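Local coordinates for protein alpha-galactosidase (Thermus thermophilus, PDB 6LCJ) that probably hydrolyses terminal alpha-galactosidic bonds, as a thermostable member of glycoside hydrolase family GH36 that assembles into a hexamer, at residues E[285-290]-E[325-330]; E[298-303]-E[333-338]. All coordinates share one frame; numbering follows the deposited sequence.

Interaction 1 (E[285-290]-E[325-330]); sequences WAADLV and ARLREA
Segments 285-290 and 325-330 are turns of two helices that run nearly the same way. Their axes approach to 8.7 Å and cross at -29°. Apolar packing joins them, with no hydrogen bond between the segments. Leu-327 points its CD1 methyl at the other helix. Its chi1 of -89° lies beyond the usual staggered value, and Leu-327 CD1 rests against the backbone N of Ala-287 at 3.7 Å. The same methyl touches the CB atoms of Ala-286 and Ala-287. Val-290 comes in obliquely to Leu-327 and uses both branches. Val-290 CG1 is anti to the backbone N and packs on the Ala-330 carbonyl carbon, C, at 3.8 Å. Val-290 CG2 sits beside that N and meets Leu-327 CG at 4.2 Å. The methyl groups of Ala-287 and Ala-330 meet CB to CB at 3.9 Å, so small residues let the backbones come close here. Arg-326 lies alongside Ala-287. Its CG is anti to the backbone N, and a bend at chi2 (72°) brings Arg-326 NE to 3.8 Å from Ala-287 CB. Ala-330 CB lies over one face of the guanidinium, off its centre. Asp-288 OD1 stays 5.3 Å from Arg-326 NH2 and may weakly offset its charge, which also lies close to that of Arg-291. Helix 280-296 and helix 317-331 pack here as successive outer helices of the (beta/alpha)8 barrel known for GH36 enzymes.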
# COMPACT_ATOMS: atom_id res chain seq x y z
N TRP E 285 -23.43 4.68 42.35
CA TRP E 285 -23.25 6.12 42.23
C TRP E 285 -24.29 6.74 41.29
O TRP E 285 -24.87 7.79 41.60
CB TRP E 285 -21.82 6.38 41.76
CG TRP E 285 -21.44 7.78 41.42
CD1 TRP E 285 -20.87 8.70 42.27
CD2 TRP E 285 -21.53 8.41 40.14
NE1 TRP E 285 -20.63 9.88 41.59
CE2 TRP E 285 -21.03 9.72 40.28
CE3 TRP E 285 -22.00 8.00 38.89
CZ2 TRP E 285 -20.99 10.63 39.22
CZ3 TRP E 285 -21.95 8.90 37.84
CH2 TRP E 285 -21.45 10.19 38.00
N ALA E 286 -24.56 6.08 40.16
CA ALA E 286 -25.56 6.62 39.23
C ALA E 286 -26.96 6.56 39.85
O ALA E 286 -27.75 7.50 39.69
CB ALA E 286 -25.52 5.87 37.89
N ALA E 287 -27.28 5.48 40.57
CA ALA E 287 -28.53 5.45 41.32
C ALA E 287 -28.59 6.57 42.37
O ALA E 287 -29.66 7.11 42.63
CB ALA E 287 -28.73 4.09 41.97
N ASP E 288 -27.45 6.94 42.96
CA ASP E 288 -27.45 8.06 43.88
C ASP E 288 -27.68 9.39 43.18
O ASP E 288 -28.08 10.35 43.84
CB ASP E 288 -26.13 8.13 44.65
CG ASP E 288 -26.00 7.02 45.66
OD1 ASP E 288 -26.97 6.24 45.83
OD2 ASP E 288 -24.92 6.92 46.28
N LEU E 289 -27.39 9.48 41.88
CA LEU E 289 -27.77 10.67 41.11
C LEU E 289 -29.28 10.77 40.98
O LEU E 289 -29.85 11.86 41.15
CB LEU E 289 -27.13 10.64 39.73
CG LEU E 289 -25.62 10.82 39.62
CD1 LEU E 289 -25.19 10.53 38.19
CD2 LEU E 289 -25.21 12.23 40.04
N VAL E 290 -29.94 9.66 40.70
CA VAL E 290 -31.40 9.64 40.69
C VAL E 290 -31.94 10.00 42.06
O VAL E 290 -32.82 10.86 42.19
CB VAL E 290 -31.90 8.27 40.22
CG1 VAL E 290 -33.39 8.15 40.47
CG2 VAL E 290 -31.58 8.07 38.73
N ALA E 325 -32.04 -1.31 35.66
CA ALA E 325 -33.00 -1.84 36.62
C ALA E 325 -32.77 -1.25 38.01
O ALA E 325 -33.72 -1.01 38.76
CB ALA E 325 -32.92 -3.36 36.66
N ARG E 326 -31.51 -1.01 38.37
CA ARG E 326 -31.24 -0.39 39.66
C ARG E 326 -31.66 1.07 39.65
O ARG E 326 -32.21 1.58 40.63
CB ARG E 326 -29.75 -0.54 39.99
CG ARG E 326 -29.26 0.28 41.18
CD ARG E 326 -29.76 -0.25 42.56
NE ARG E 326 -29.63 0.77 43.61
CZ ARG E 326 -30.65 1.27 44.30
NH1 ARG E 326 -31.89 0.84 44.08
NH2 ARG E 326 -30.44 2.22 45.20
N LEU E 327 -31.44 1.76 38.53
CA LEU E 327 -31.88 3.15 38.43
C LEU E 327 -33.40 3.22 38.35
O LEU E 327 -34.00 4.21 38.80
CB LEU E 327 -31.24 3.81 37.21
CG LEU E 327 -29.89 4.49 37.37
CD1 LEU E 327 -28.89 3.51 37.90
CD2 LEU E 327 -29.43 5.05 36.04
N ARG E 328 -34.04 2.19 37.80
CA ARG E 328 -35.49 2.13 37.80
C ARG E 328 -36.03 2.07 39.23
O ARG E 328 -36.96 2.80 39.58
CB ARG E 328 -35.98 0.93 36.98
CG ARG E 328 -37.50 0.65 37.09
CD ARG E 328 -38.36 1.62 36.25
NE ARG E 328 -38.66 2.86 36.96
CZ ARG E 328 -39.16 3.96 36.39
NH1 ARG E 328 -39.42 3.99 35.09
NH2 ARG E 328 -39.40 5.04 37.12
N GLU E 329 -35.43 1.21 40.06
CA GLU E 329 -35.88 1.07 41.45
C GLU E 329 -35.53 2.31 42.26
O GLU E 329 -36.32 2.73 43.11
CB GLU E 329 -35.26 -0.17 42.08
CG GLU E 329 -35.93 -1.46 41.66
CD GLU E 329 -37.30 -1.67 42.32
OE1 GLU E 329 -37.74 -0.80 43.11
OE2 GLU E 329 -37.94 -2.70 42.05
N ALA E 330 -34.37 2.90 42.02
CA ALA E 330 -34.00 4.10 42.76
C ALA E 330 -34.94 5.26 42.45
O ALA E 330 -35.12 6.15 43.28
CB ALA E 330 -32.56 4.49 42.46

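Interaction 2 (E[298-303]-E[333-338]); sequences YDYLKL and EAYLLF
Strands 298-303 and 335-338 are parallel neighbours in the (beta/alpha)8 barrel, joined by helix 317-331 in a beta-alpha-beta unit. Four backbone hydrogen bonds hold them. Tyr-335 N gives to Asp-299 O at 2.9 Å, from above the carbonyl plane. Leu-301 N gives to Tyr-335 O at 2.8 Å, and Leu-337 N to Leu-301 O at 2.9 Å. The last, Leu-303 N to Leu-337 O, is the least straight, with 156° at the hydrogen. The final three donors lie nearly along the C=O axes.

The aromatic pair sits on the face of Lys-302 and Leu-337. Tyr-300 and Tyr-335 both have CG anti to the backbone N, so they point the same way. Their planes are within 3° of parallel, but the offset is too large for much face-to-face stacking. Tyr-300 CE2 touches Tyr-335 CD1 at 3.5 Å. An alanine at Tyr-300 would remove this ring and would probably leave Tyr-335 and Leu-337 less firmly packed.

Two polar ends find partners beyond the strands. Tyr-335 OH forms a hydrogen bond with His-398 ND1, and Lys-302 NZ a salt bridge with Asp-196.

Apolar contacts occur on both faces. On the helix side Leu-336 CD2 packs against Leu-301 CB and Leu-303 CD1. On the other, extended Lys-302 lays CG along Leu-337 CD2. Leu-337 CD2 also lies 3.7 Å from Tyr-300 OH.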
# COMPACT_ATOMS: atom_id res chain seq x y z
N TYR E 298 -37.18 17.05 41.80
CA TYR E 298 -37.47 16.61 40.44
C TYR E 298 -38.02 15.20 40.44
O TYR E 298 -37.42 14.30 41.05
CB TYR E 298 -36.21 16.68 39.58
CG TYR E 298 -35.60 18.06 39.55
CD1 TYR E 298 -34.76 18.49 40.57
CD2 TYR E 298 -35.90 18.94 38.52
CE1 TYR E 298 -34.22 19.75 40.55
CE2 TYR E 298 -35.35 20.21 38.49
CZ TYR E 298 -34.52 20.60 39.51
OH TYR E 298 -33.98 21.86 39.49
N ASP E 299 -39.15 14.97 39.75
CA ASP E 299 -39.68 13.62 39.57
C ASP E 299 -39.90 13.27 38.10
O ASP E 299 -40.60 12.30 37.79
CB ASP E 299 -40.97 13.44 40.36
CG ASP E 299 -42.06 14.41 39.92
OD1 ASP E 299 -41.73 15.44 39.31
OD2 ASP E 299 -43.24 14.14 40.21
N TYR E 300 -39.33 14.04 37.18
CA TYR E 300 -39.25 13.71 35.76
C TYR E 300 -37.78 13.83 35.38
O TYR E 300 -37.18 14.89 35.54
CB TYR E 300 -40.15 14.64 34.93
CG TYR E 300 -40.17 14.42 33.43
CD1 TYR E 300 -39.07 14.76 32.64
CD2 TYR E 300 -41.30 13.92 32.79
CE1 TYR E 300 -39.09 14.57 31.27
CE2 TYR E 300 -41.34 13.73 31.42
CZ TYR E 300 -40.23 14.06 30.66
OH TYR E 300 -40.25 13.87 29.31
N LEU E 301 -37.19 12.73 34.93
CA LEU E 301 -35.75 12.69 34.67
C LEU E 301 -35.48 12.27 33.23
O LEU E 301 -36.04 11.28 32.75
CB LEU E 301 -35.04 11.74 35.62
CG LEU E 301 -35.22 12.06 37.11
CD1 LEU E 301 -34.53 10.99 37.97
CD2 LEU E 301 -34.69 13.46 37.39
N LYS E 302 -34.65 13.04 32.55
CA LYS E 302 -34.21 12.71 31.20
C LYS E 302 -32.80 12.14 31.30
O LYS E 302 -31.84 12.87 31.56
CB LYS E 302 -34.27 13.92 30.27
CG LYS E 302 -33.91 13.64 28.82
CD LYS E 302 -34.12 14.89 27.95
CE LYS E 302 -33.50 14.77 26.56
NZ LYS E 302 -33.69 16.02 25.74
N LEU E 303 -32.70 10.83 31.15
CA LEU E 303 -31.44 10.13 31.26
C LEU E 303 -30.92 9.93 29.85
O LEU E 303 -31.57 9.28 29.03
CB LEU E 303 -31.63 8.80 31.99
CG LEU E 303 -32.30 8.96 33.35
CD1 LEU E 303 -32.47 7.61 34.08
CD2 LEU E 303 -31.51 9.95 34.21
N GLU E 333 -41.53 5.75 41.35
CA GLU E 333 -42.58 6.07 40.40
C GLU E 333 -42.29 7.35 39.61
O GLU E 333 -43.13 7.78 38.82
CB GLU E 333 -43.92 6.18 41.13
CG GLU E 333 -44.25 4.90 41.91
CD GLU E 333 -45.61 4.94 42.59
OE1 GLU E 333 -45.88 5.89 43.37
OE2 GLU E 333 -46.41 4.00 42.36
N ALA E 334 -41.12 7.95 39.80
CA ALA E 334 -40.75 9.07 38.97
C ALA E 334 -40.79 8.67 37.51
O ALA E 334 -40.80 7.48 37.16
CB ALA E 334 -39.36 9.57 39.35
N TYR E 335 -40.88 9.67 36.64
CA TYR E 335 -40.94 9.46 35.19
C TYR E 335 -39.52 9.44 34.65
O TYR E 335 -38.79 10.43 34.78
CB TYR E 335 -41.75 10.56 34.50
CG TYR E 335 -42.17 10.19 33.09
CD1 TYR E 335 -41.28 10.32 32.02
CD2 TYR E 335 -43.44 9.70 32.82
CE1 TYR E 335 -41.66 9.98 30.74
CE2 TYR E 335 -43.82 9.35 31.54
CZ TYR E 335 -42.92 9.50 30.50
OH TYR E 335 -43.29 9.16 29.22
N LEU E 336 -39.13 8.34 34.02
CA LEU E 336 -37.83 8.25 33.37
C LEU E 336 -38.02 8.28 31.86
O LEU E 336 -38.71 7.42 31.29
CB LEU E 336 -37.07 7.00 33.81
CG LEU E 336 -36.79 6.95 35.30
CD1 LEU E 336 -36.03 5.68 35.64
CD2 LEU E 336 -36.04 8.20 35.75
N LEU E 337 -37.44 9.29 31.23
CA LEU E 337 -37.36 9.40 29.78
C LEU E 337 -35.97 8.94 29.37
O LEU E 337 -34.98 9.55 29.77
CB LEU E 337 -37.61 10.83 29.32
CG LEU E 337 -37.39 11.04 27.81
CD1 LEU E 337 -38.48 10.37 27.00
CD2 LEU E 337 -37.30 12.51 27.47
N PHE E 338 -35.91 7.85 28.60
CA PHE E 338 -34.64 7.30 28.12
C PHE E 338 -34.25 7.93 26.80
O PHE E 338 -35.06 7.97 25.86
CB PHE E 338 -34.72 5.77 27.95
CG PHE E 338 -34.59 4.99 29.24
CD1 PHE E 338 -34.98 5.53 30.46
CD2 PHE E 338 -34.13 3.68 29.22
CE1 PHE E 338 -34.90 4.80 31.63
CE2 PHE E 338 -34.04 2.93 30.39
CZ PHE E 338 -34.42 3.50 31.60

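From the N terminus the chain passes through 285-290 in helix 280-296, then turns into strand 298-303. It next runs through helix 317-331, where 325-330 closes the loop of interaction 1. Strand 335-338 follows within a few residues and closes interaction 2. The segments alternate along the chain, so the two loops cross. Interaction 1 ties helix to helix on the outside of the barrel, and interaction 2 ties strand to strand in the wall. The layers touch: Val-290 CG1 packs on Leu-301 CD1, and Arg-328 NH2 probably hydrogen-bonds to Ala-334 O. Together they join two successive helix-strand pairs of the barrel.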